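Local coordinates for phosphopantetheine attachment site family protein (Acinetobacter baumannii, PDB 4HKG) that probably serves as a free-standing (type II) peptidyl carrier protein, carrying thioester-bound intermediates on a phosphopantetheine arm in a non-ribosomal peptide synthetase-like pathway, at residues A[16-21]-A[33-38]; A[8-13]-A[77-82]. All coordinates share one frame; numbering follows the deposited sequence.

Contact 1. Residues A[16-21]-A[33-38]; sequences TLVAKE and QKFTSY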
loop_
_atom_site.group_PDB
_atom_site.type_symbol
_atom_site.label_atom_id
_atom_site.label_comp_id
_atom_site.label_asym_id
_atom_site.label_seq_id
_atom_site.Cartn_x
_atom_site.Cartn_y
_atom_site.Cartn_z
ATOM N N THR A 16 7.148 0.425 -2.206
ATOM C CA THR A 16 7.681 0.976 -3.439
ATOM C C THR A 16 6.676 1.914 -4.100
ATOM O O THR A 16 7.026 3.020 -4.529
ATOM C CB THR A 16 8.074 -0.155 -4.418
ATOM O OG1 THR A 16 9.075 -0.984 -3.810
ATOM C CG2 THR A 16 8.608 0.420 -5.723
ATOM N N LEU A 17 5.423 1.480 -4.184
ATOM C CA LEU A 17 4.379 2.315 -4.765
ATOM C C LEU A 17 4.199 3.617 -3.985
ATOM O O LEU A 17 4.109 4.704 -4.579
ATOM C CB LEU A 17 3.039 1.578 -4.813
ATOM C CG LEU A 17 2.946 0.359 -5.726
ATOM C CD1 LEU A 17 1.609 -0.329 -5.512
ATOM C CD2 LEU A 17 3.109 0.762 -7.175
ATOM N N VAL A 18 4.126 3.514 -2.665
ATOM C CA VAL A 18 3.924 4.682 -1.824
ATOM C C VAL A 18 5.098 5.652 -1.950
ATOM O O VAL A 18 4.901 6.857 -2.132
ATOM C CB VAL A 18 3.674 4.256 -0.359
ATOM C CG1 VAL A 18 3.754 5.446 0.579
ATOM C CG2 VAL A 18 2.329 3.538 -0.237
ATOM N N ALA A 19 6.320 5.137 -1.877
ATOM C CA ALA A 19 7.512 5.975 -1.971
ATOM C C ALA A 19 7.580 6.700 -3.315
ATOM O O ALA A 19 7.927 7.883 -3.372
ATOM C CB ALA A 19 8.761 5.144 -1.743
ATOM N N LYS A 20 7.250 6.001 -4.396
ATOM C CA LYS A 20 7.264 6.616 -5.716
ATOM C C LYS A 20 6.244 7.753 -5.802
ATOM O O LYS A 20 6.533 8.809 -6.376
ATOM C CB LYS A 20 7.012 5.565 -6.800
ATOM C CG LYS A 20 8.205 4.641 -7.083
ATOM C CD LYS A 20 9.139 5.201 -8.153
ATOM C CE LYS A 20 10.299 4.247 -8.438
ATOM N NZ LYS A 20 10.957 4.565 -9.740
ATOM N N GLU A 21 5.059 7.549 -5.234
ATOM C CA GLU A 21 4.038 8.591 -5.226
ATOM C C GLU A 21 4.432 9.776 -4.344
ATOM O O GLU A 21 4.153 10.929 -4.678
ATOM C CB GLU A 21 2.702 8.023 -4.760
ATOM C CG GLU A 21 1.914 7.361 -5.862
ATOM C CD GLU A 21 1.415 8.379 -6.865
ATOM O OE1 GLU A 21 1.987 8.506 -7.969
ATOM O OE2 GLU A 21 0.431 9.077 -6.544
ATOM N N GLN A 33 3.782 2.950 10.077
ATOM C CA GLN A 33 3.283 4.291 10.378
ATOM C C GLN A 33 2.034 4.566 9.539
ATOM O O GLN A 33 1.973 4.188 8.369
ATOM C CB GLN A 33 4.372 5.338 10.098
ATOM C CG GLN A 33 4.015 6.748 10.542
ATOM C CD GLN A 33 5.070 7.800 10.195
ATOM O OE1 GLN A 33 5.930 7.582 9.344
ATOM N NE2 GLN A 33 4.996 8.946 10.859
ATOM N N LYS A 34 1.035 5.224 10.113
ATOM C CA LYS A 34 -0.160 5.567 9.340
ATOM C C LYS A 34 0.192 6.399 8.116
ATOM O O LYS A 34 0.975 7.355 8.218
ATOM C CB LYS A 34 -1.153 6.345 10.190
ATOM C CG LYS A 34 -1.877 5.502 11.216
ATOM C CD LYS A 34 -2.876 6.337 12.006
ATOM N N PHE A 35 -0.394 6.048 6.972
ATOM C CA PHE A 35 -0.135 6.740 5.708
ATOM C C PHE A 35 -0.267 8.250 5.837
ATOM O O PHE A 35 0.557 9.019 5.323
ATOM C CB PHE A 35 -1.135 6.309 4.632
ATOM C CG PHE A 35 -1.022 4.876 4.197
ATOM C CD1 PHE A 35 0.123 4.390 3.572
ATOM C CD2 PHE A 35 -2.086 4.014 4.371
ATOM C CE1 PHE A 35 0.191 3.075 3.144
ATOM C CE2 PHE A 35 -2.012 2.701 3.946
ATOM C CZ PHE A 35 -0.867 2.238 3.340
ATOM N N THR A 36 -1.319 8.688 6.510
ATOM C CA THR A 36 -1.585 10.117 6.590
ATOM C C THR A 36 -0.556 10.859 7.430
ATOM O O THR A 36 -0.353 12.060 7.249
ATOM C CB THR A 36 -2.988 10.411 7.119
ATOM O OG1 THR A 36 -3.178 9.750 8.373
ATOM C CG2 THR A 36 -4.039 9.909 6.133
ATOM N N SER A 37 0.097 10.167 8.356
ATOM C CA SER A 37 1.067 10.850 9.206
ATOM C C SER A 37 2.337 11.226 8.435
ATOM O O SER A 37 3.156 11.999 8.935
ATOM C CB SER A 37 1.409 10.012 10.429
ATOM O OG SER A 37 2.010 8.808 10.027
ATOM N N TYR A 38 2.496 10.699 7.222
ATOM C CA TYR A 38 3.560 11.185 6.341
ATOM C C TYR A 38 3.027 11.797 5.045
ATOM O O TYR A 38 3.723 11.847 4.026
ATOM C CB TYR A 38 4.671 10.157 6.088
ATOM C CG TYR A 38 4.261 8.776 5.610
ATOM C CD1 TYR A 38 4.152 8.483 4.259
ATOM C CD2 TYR A 38 4.045 7.747 6.516
ATOM C CE1 TYR A 38 3.811 7.210 3.825
ATOM C CE2 TYR A 38 3.702 6.470 6.092
ATOM C CZ TYR A 38 3.588 6.210 4.746
ATOM O OH TYR A 38 3.269 4.955 4.301
#
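V18 reaches from helix 7-22 with both methyls spread toward two aromatic side chains of the loop 33-38. CG1 lies close to the plane of the Y38 ring, at the edge, 3.7 Å from Y38 CE1; the phenol oxygen, Y38 OH, is 3.8 Å from the same V18 CG1. The other branch, V18 CG2, meets F35 CE1 at 4.0 Å in an oblique approach. This division follows from the valine's first torsion (168°), which sets CG1 anti to the backbone N and CG2 anti to the carbonyl carbon, one methyl for each ring. The backbones stay well apart, with CA of V18 and CA of F35 separated by 8.8 Å, and no hydrogen bond crosses the gap, so the contact is purely apolar and made by side-chain ends. In the four-helix fold of carrier proteins, this is where the long loop between helix 7-22 and helix 42-56 folds back against the first helix. L40, further along that loop, touches both V18 and F35, the buried pair of the contact, and I71 of helix 71-82 touches F35 and Y38. Y38 is also covered from its own segment: chi1 of 52° puts the ring between the backbone N and the carbonyl carbon, and F35 O sits 3.6 Å above one ring face, over its centre. The outer side of the loop is quite different. T36 and S37 are exposed, as the solvent side of the 3-10 turn, where K34 O accepts a backbone bond from S37 N at 2.9 Å; the backbone of F35 is also hydrogen-bonded to P69. On helix 7-22, T16 and K20 are likewise exposed.

Contact 2. Residues A[8-13]-A[77-82]; sequences AYWSAI and YLVSEL
W10 crosses from helix 7-22 to three side chains of helix 71-82, L78, V79 and L82, and supplies every contact of its segment. Its CB leaves the helix toward the partner, and with chi1 at -70° the indole continues anti to the carbonyl carbon in between the two helices. CG, the first ring atom, is 4.2 Å from L78 CB, which lies over one face. On the pyrrole side, W10 CD1 meets V79 CG2 at 3.8 Å, the methyl arriving at the ring edge near its plane. Next along that rim, W10 NE1 lies 3.7 Å from L82 CD1. Toward the benzene ring, L78 CD1 lies over the same face as L78 CB, offset toward the rim and nearest CE3 and CD2, with W10 CE3 4.0 Å from that methyl. On the six-membered ring, next to CE2, W10 CZ2 makes the closest approach, 3.6 Å to L82 CD1. The opposite indole face is backed by its sequence neighbour, with Y9 CD2 4.0 Å above the plane and over its centre. The indole is thus sandwiched between L78 and Y9, while V79 meets its edge and L82 CD1 comes in obliquely beside NE1, CE2 and CZ2. Burial falls off toward the chain end: W10 and L78 are buried, whereas L82 is exposed. The short helical segments approach to 9.7 Å between axes at 127°, far from a neat antiparallel pair. Helix 42-56 packs against both partners, T56 touching W10 and L52 touching L78, while A75 adds a further contact to W10 from helix 71-82.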
loop_
_atom_site.group_PDB
_atom_site.type_symbol
_atom_site.label_atom_id
_atom_site.label_comp_id
_atom_site.label_asym_id
_atom_site.label_seq_id
_atom_site.Cartn_x
_atom_site.Cartn_y
_atom_site.Cartn_z
ATOM N N ALA A 8 5.531 -10.011 3.479
ATOM C CA ALA A 8 6.737 -9.248 3.173
ATOM C C ALA A 8 6.832 -8.896 1.688
ATOM O O ALA A 8 7.288 -7.813 1.338
ATOM C CB ALA A 8 7.979 -10.005 3.628
ATOM N N TYR A 9 6.408 -9.809 0.821
ATOM C CA TYR A 9 6.383 -9.560 -0.618
ATOM C C TYR A 9 5.485 -8.359 -0.929
ATOM O O TYR A 9 5.906 -7.395 -1.584
ATOM C CB TYR A 9 5.872 -10.810 -1.330
ATOM C CG TYR A 9 5.847 -10.737 -2.838
ATOM C CD1 TYR A 9 6.914 -11.207 -3.588
ATOM C CD2 TYR A 9 4.741 -10.231 -3.511
ATOM C CE1 TYR A 9 6.890 -11.174 -4.973
ATOM C CE2 TYR A 9 4.706 -10.192 -4.897
ATOM C CZ TYR A 9 5.781 -10.653 -5.616
ATOM O OH TYR A 9 5.742 -10.611 -6.992
ATOM N N TRP A 10 4.242 -8.404 -0.456
ATOM C CA TRP A 10 3.324 -7.308 -0.734
ATOM C C TRP A 10 3.726 -6.022 -0.024
ATOM O O TRP A 10 3.532 -4.929 -0.556
ATOM C CB TRP A 10 1.878 -7.699 -0.406
ATOM C CG TRP A 10 1.353 -8.702 -1.362
ATOM C CD1 TRP A 10 0.971 -9.988 -1.086
ATOM C CD2 TRP A 10 1.193 -8.532 -2.772
ATOM N NE1 TRP A 10 0.562 -10.614 -2.238
ATOM C CE2 TRP A 10 0.691 -9.741 -3.285
ATOM C CE3 TRP A 10 1.413 -7.464 -3.645
ATOM C CZ2 TRP A 10 0.408 -9.914 -4.635
ATOM C CZ3 TRP A 10 1.135 -7.639 -4.984
ATOM C CH2 TRP A 10 0.642 -8.854 -5.466
ATOM N N SER A 11 4.292 -6.141 1.165
ATOM C CA SER A 11 4.765 -4.967 1.876
ATOM C C SER A 11 5.849 -4.238 1.064
ATOM O O SER A 11 5.829 -3.010 0.960
ATOM C CB SER A 11 5.275 -5.346 3.267
ATOM O OG SER A 11 5.662 -4.189 3.987
ATOM N N ALA A 12 6.778 -4.985 0.475
ATOM C CA ALA A 12 7.826 -4.370 -0.343
ATOM C C ALA A 12 7.229 -3.674 -1.574
ATOM O O ALA A 12 7.638 -2.567 -1.941
ATOM C CB ALA A 12 8.852 -5.405 -0.761
ATOM N N ILE A 13 6.253 -4.313 -2.213
ATOM C CA ILE A 13 5.594 -3.716 -3.376
ATOM C C ILE A 13 4.847 -2.435 -2.991
ATOM O O ILE A 13 5.005 -1.393 -3.644
ATOM C CB ILE A 13 4.672 -4.747 -4.086
ATOM C CG1 ILE A 13 5.540 -5.796 -4.787
ATOM C CG2 ILE A 13 3.677 -4.052 -5.032
ATOM C CD1 ILE A 13 4.776 -6.831 -5.569
ATOM N N TYR A 77 -3.825 -7.401 4.410
ATOM C CA TYR A 77 -5.108 -7.514 3.726
ATOM C C TYR A 77 -4.974 -8.218 2.371
ATOM O O TYR A 77 -5.754 -9.118 2.054
ATOM C CB TYR A 77 -5.766 -6.139 3.567
ATOM C CG TYR A 77 -7.055 -6.187 2.791
ATOM C CD1 TYR A 77 -8.222 -6.633 3.384
ATOM C CD2 TYR A 77 -7.101 -5.799 1.457
ATOM C CE1 TYR A 77 -9.405 -6.686 2.680
ATOM C CE2 TYR A 77 -8.285 -5.850 0.740
ATOM C CZ TYR A 77 -9.429 -6.295 1.360
ATOM O OH TYR A 77 -10.619 -6.355 0.673
ATOM N N LEU A 78 -3.970 -7.820 1.586
ATOM C CA LEU A 78 -3.762 -8.435 0.278
ATOM C C LEU A 78 -3.509 -9.928 0.385
ATOM O O LEU A 78 -4.070 -10.709 -0.384
ATOM C CB LEU A 78 -2.606 -7.771 -0.474
ATOM C CG LEU A 78 -2.840 -6.330 -0.901
ATOM C CD1 LEU A 78 -1.668 -5.854 -1.727
ATOM C CD2 LEU A 78 -4.137 -6.198 -1.689
ATOM N N VAL A 79 -2.672 -10.329 1.333
ATOM C CA VAL A 79 -2.417 -11.753 1.540
ATOM C C VAL A 79 -3.719 -12.498 1.839
ATOM O O VAL A 79 -3.967 -13.568 1.285
ATOM C CB VAL A 79 -1.394 -12.007 2.673
ATOM C CG1 VAL A 79 -1.325 -13.488 3.023
ATOM C CG2 VAL A 79 -0.025 -11.503 2.264
ATOM N N SER A 80 -4.541 -11.911 2.701
ATOM C CA SER A 80 -5.819 -12.507 3.070
ATOM C C SER A 80 -6.731 -12.674 1.862
ATOM O O SER A 80 -7.384 -13.703 1.707
ATOM C CB SER A 80 -6.516 -11.660 4.138
ATOM O OG SER A 80 -5.851 -11.761 5.384
ATOM N N GLU A 81 -6.759 -11.659 1.004
ATOM C CA GLU A 81 -7.636 -11.663 -0.159
ATOM C C GLU A 81 -7.193 -12.667 -1.209
ATOM O O GLU A 81 -8.017 -13.211 -1.937
ATOM C CB GLU A 81 -7.708 -10.275 -0.788
ATOM C CG GLU A 81 -8.468 -9.268 0.040
ATOM C CD GLU A 81 -9.927 -9.645 0.212
ATOM O OE1 GLU A 81 -10.655 -9.707 -0.801
ATOM O OE2 GLU A 81 -10.352 -9.884 1.361
ATOM N N LEU A 82 -5.890 -12.909 -1.282
ATOM C CA LEU A 82 -5.330 -13.754 -2.325
ATOM C C LEU A 82 -5.128 -15.193 -1.863
ATOM O O LEU A 82 -4.816 -16.072 -2.667
ATOM C CB LEU A 82 -4.011 -13.157 -2.824
ATOM C CG LEU A 82 -4.180 -11.824 -3.558
ATOM C CD1 LEU A 82 -2.856 -11.096 -3.693
ATOM C CD2 LEU A 82 -4.803 -12.049 -4.931
#

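Both contacts draw on helix 7-22, using consecutive parts of it: contact 2 its first half, 8-13, and contact 1 its second half, 16-21. Their centres are 16 Å apart, on opposite sides of the chain's centre. Along the sequence contact 1 is nested within contact 2, since 33-38 follows soon after the first helix whereas 77-82 lies near the modelled C-terminus. One helix therefore packs on the closing helix 71-82 at one end and on the long loop before helix 42-56 at the other. Together the two contacts tie early, middle and late parts of the chain into the compact helical bundle of a carrier protein.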